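Local structure of glutamine cyclotransferase (Zymomonas mobilis, 3NOL) at residues Q32-Y37 / V249-L254. The protein catalyses the cyclisation of N-terminal glutamine to pyroglutamate with release of ammonia, as a bacterial glutaminyl cyclase built as a beta-propeller. Numbering follows the deposited sequence.
Sequences QIVHSY and VFEITL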
loop_
_atom_site.group_PDB
_atom_site.type_symbol
_atom_site.label_atom_id
_atom_site.label_comp_id
_atom_site.label_asym_id
_atom_site.label_seq_id
_atom_site.Cartn_x
_atom_site.Cartn_y
_atom_site.Cartn_z
ATOM N N GLN A 32 -17.682 -1.392 7.161
ATOM C CA GLN A 32 -18.278 -0.445 8.108
ATOM C C GLN A 32 -17.175 0.522 8.554
ATOM O O GLN A 32 -16.083 0.082 8.968
ATOM C CB GLN A 32 -18.817 -1.157 9.359
ATOM C CG GLN A 32 -19.861 -2.234 9.094
ATOM C CD GLN A 32 -19.239 -3.563 8.709
ATOM O OE1 GLN A 32 -18.310 -4.051 9.369
ATOM N NE2 GLN A 32 -19.749 -4.161 7.628
ATOM N N ILE A 33 -17.443 1.815 8.429
ATOM C CA ILE A 33 -16.490 2.843 8.873
ATOM C C ILE A 33 -16.536 2.961 10.387
ATOM O O ILE A 33 -17.605 3.240 10.960
ATOM C CB ILE A 33 -16.775 4.222 8.231
ATOM C CG1 ILE A 33 -16.587 4.145 6.711
ATOM C CG2 ILE A 33 -15.878 5.298 8.853
ATOM C CD1 ILE A 33 -17.050 5.375 5.933
ATOM N N VAL A 34 -15.392 2.743 11.027
ATOM C CA VAL A 34 -15.250 2.907 12.482
ATOM C C VAL A 34 -14.907 4.359 12.838
ATOM O O VAL A 34 -15.505 4.950 13.762
ATOM C CB VAL A 34 -14.164 1.948 13.062
ATOM C CG1 VAL A 34 -14.086 2.092 14.603
ATOM C CG2 VAL A 34 -14.448 0.502 12.673
ATOM N N HIS A 35 -13.927 4.905 12.114
ATOM C CA HIS A 35 -13.510 6.304 12.190
ATOM C C HIS A 35 -13.059 6.780 10.814
ATOM O O HIS A 35 -12.615 5.969 9.989
ATOM C CB HIS A 35 -12.328 6.498 13.153
ATOM C CG HIS A 35 -12.609 6.059 14.554
ATOM N ND1 HIS A 35 -13.567 6.658 15.343
ATOM C CD2 HIS A 35 -12.047 5.087 15.312
ATOM C CE1 HIS A 35 -13.591 6.066 16.524
ATOM N NE2 HIS A 35 -12.676 5.115 16.534
ATOM N N SER A 36 -13.173 8.089 10.578
ATOM C CA SER A 36 -12.557 8.738 9.419
ATOM C C SER A 36 -11.541 9.721 9.966
ATOM O O SER A 36 -11.845 10.474 10.902
ATOM C CB SER A 36 -13.593 9.521 8.596
ATOM O OG SER A 36 -14.638 8.668 8.187
ATOM N N TYR A 37 -10.340 9.703 9.397
ATOM C CA TYR A 37 -9.272 10.618 9.778
ATOM C C TYR A 37 -8.883 11.488 8.585
ATOM O O TYR A 37 -9.003 11.042 7.447
ATOM C CB TYR A 37 -8.060 9.823 10.264
ATOM C CG TYR A 37 -8.358 9.032 11.516
ATOM C CD1 TYR A 37 -8.635 9.685 12.716
ATOM C CD2 TYR A 37 -8.420 7.643 11.485
ATOM C CE1 TYR A 37 -8.929 8.960 13.876
ATOM C CE2 TYR A 37 -8.734 6.916 12.629
ATOM C CZ TYR A 37 -8.975 7.591 13.821
ATOM O OH TYR A 37 -9.281 6.870 14.961
ATOM N N VAL A 249 -8.577 9.053 5.535
ATOM C CA VAL A 249 -8.205 7.659 5.722
ATOM C C VAL A 249 -9.357 7.066 6.542
ATOM O O VAL A 249 -9.757 7.651 7.558
ATOM C CB VAL A 249 -6.896 7.492 6.536
ATOM C CG1 VAL A 249 -6.572 6.004 6.759
ATOM C CG2 VAL A 249 -5.728 8.209 5.843
ATOM N N PHE A 250 -9.866 5.924 6.113
ATOM C CA PHE A 250 -10.973 5.269 6.812
ATOM C C PHE A 250 -10.444 4.078 7.581
ATOM O O PHE A 250 -9.754 3.218 7.018
ATOM C CB PHE A 250 -12.027 4.756 5.829
ATOM C CG PHE A 250 -12.696 5.846 5.037
ATOM C CD1 PHE A 250 -12.307 6.093 3.731
ATOM C CD2 PHE A 250 -13.702 6.638 5.615
ATOM C CE1 PHE A 250 -12.907 7.119 2.979
ATOM C CE2 PHE A 250 -14.317 7.665 4.884
ATOM C CZ PHE A 250 -13.918 7.899 3.548
ATOM N N GLU A 251 -10.801 4.014 8.859
ATOM C CA GLU A 251 -10.606 2.805 9.638
ATOM C C GLU A 251 -11.893 1.996 9.471
ATOM O O GLU A 251 -12.992 2.489 9.797
ATOM C CB GLU A 251 -10.364 3.165 11.100
ATOM C CG GLU A 251 -10.259 1.957 11.996
ATOM C CD GLU A 251 -10.092 2.326 13.475
ATOM O OE1 GLU A 251 -10.233 1.408 14.309
ATOM O OE2 GLU A 251 -9.821 3.505 13.785
ATOM N N ILE A 252 -11.754 0.788 8.934
ATOM C CA ILE A 252 -12.929 -0.028 8.567
ATOM C C ILE A 252 -12.908 -1.421 9.172
ATOM O O ILE A 252 -11.847 -2.023 9.360
ATOM C CB ILE A 252 -13.100 -0.183 7.026
ATOM C CG1 ILE A 252 -11.857 -0.852 6.380
ATOM C CG2 ILE A 252 -13.448 1.142 6.369
ATOM C CD1 ILE A 252 -12.110 -1.273 4.894
ATOM N N THR A 253 -14.097 -1.941 9.452
ATOM C CA THR A 253 -14.259 -3.377 9.706
ATOM C C THR A 253 -14.922 -4.032 8.479
ATOM O O THR A 253 -15.465 -3.334 7.616
ATOM C CB THR A 253 -15.063 -3.648 11.010
ATOM O OG1 THR A 253 -16.332 -3.005 10.921
ATOM C CG2 THR A 253 -14.290 -3.125 12.266
ATOM N N LEU A 254 -14.831 -5.361 8.398
ATOM C CA LEU A 254 -15.344 -6.126 7.256
ATOM C C LEU A 254 -16.384 -7.123 7.707
ATOM O O LEU A 254 -16.231 -7.739 8.763
ATOM C CB LEU A 254 -14.204 -6.895 6.570
ATOM C CG LEU A 254 -13.064 -6.035 6.061
ATOM C CD1 LEU A 254 -12.003 -6.967 5.466
ATOM C CD2 LEU A 254 -13.607 -5.041 5.037
HETATM O O HOH W 1 -8.529 4.318 15.954
#
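A classic beta bulge shifts the antiparallel register of 32-37 against 249-254 by one residue, setting Val34 and His35 opposite the single residue Glu251. The evidence is in the bonds to Glu251 O, which takes a short one from Val34 N (2.7 Å) and a weak one from His35 N (3.5 Å). From His35 onward, Glu251 N returns a bond to His35 O, and Tyr37 and Val249 exchange a reciprocal pair, of which Tyr37 N to Val249 O is nearly straight (172° at the hydrogen). Before the bulge, Gln32 and Thr253 form the matching hydrogen-bonded pair. Strands from the two ends of the chain thus join in one blade, 248-256 being flanked on its other edge by 238-243, an N- to C-terminal closure of the kind known from beta-propellers. The side chains of Gln32, His35, Tyr37, Glu251 and Thr253 share one face. There Glu251, extended with CG anti to its N (chi1 175°), brings OE2 to the ring edges of His35 (CD2 3.1 Å) and Tyr37, whose plane lies 19° from the carboxylate. A water bridges that OE2 (2.7 Å) to Tyr37 OH (2.8 Å). Thr253 OG1 donates to Gln32 OE1 (2.7 Å), and Gln32 NE2 hydrogen-bonds to Thr255 OG1. On the opposite face, Ile33 CD1 packs obliquely against Phe250 CD2 at 3.6 Å, and Ser36 OG approaches the same ring carbon.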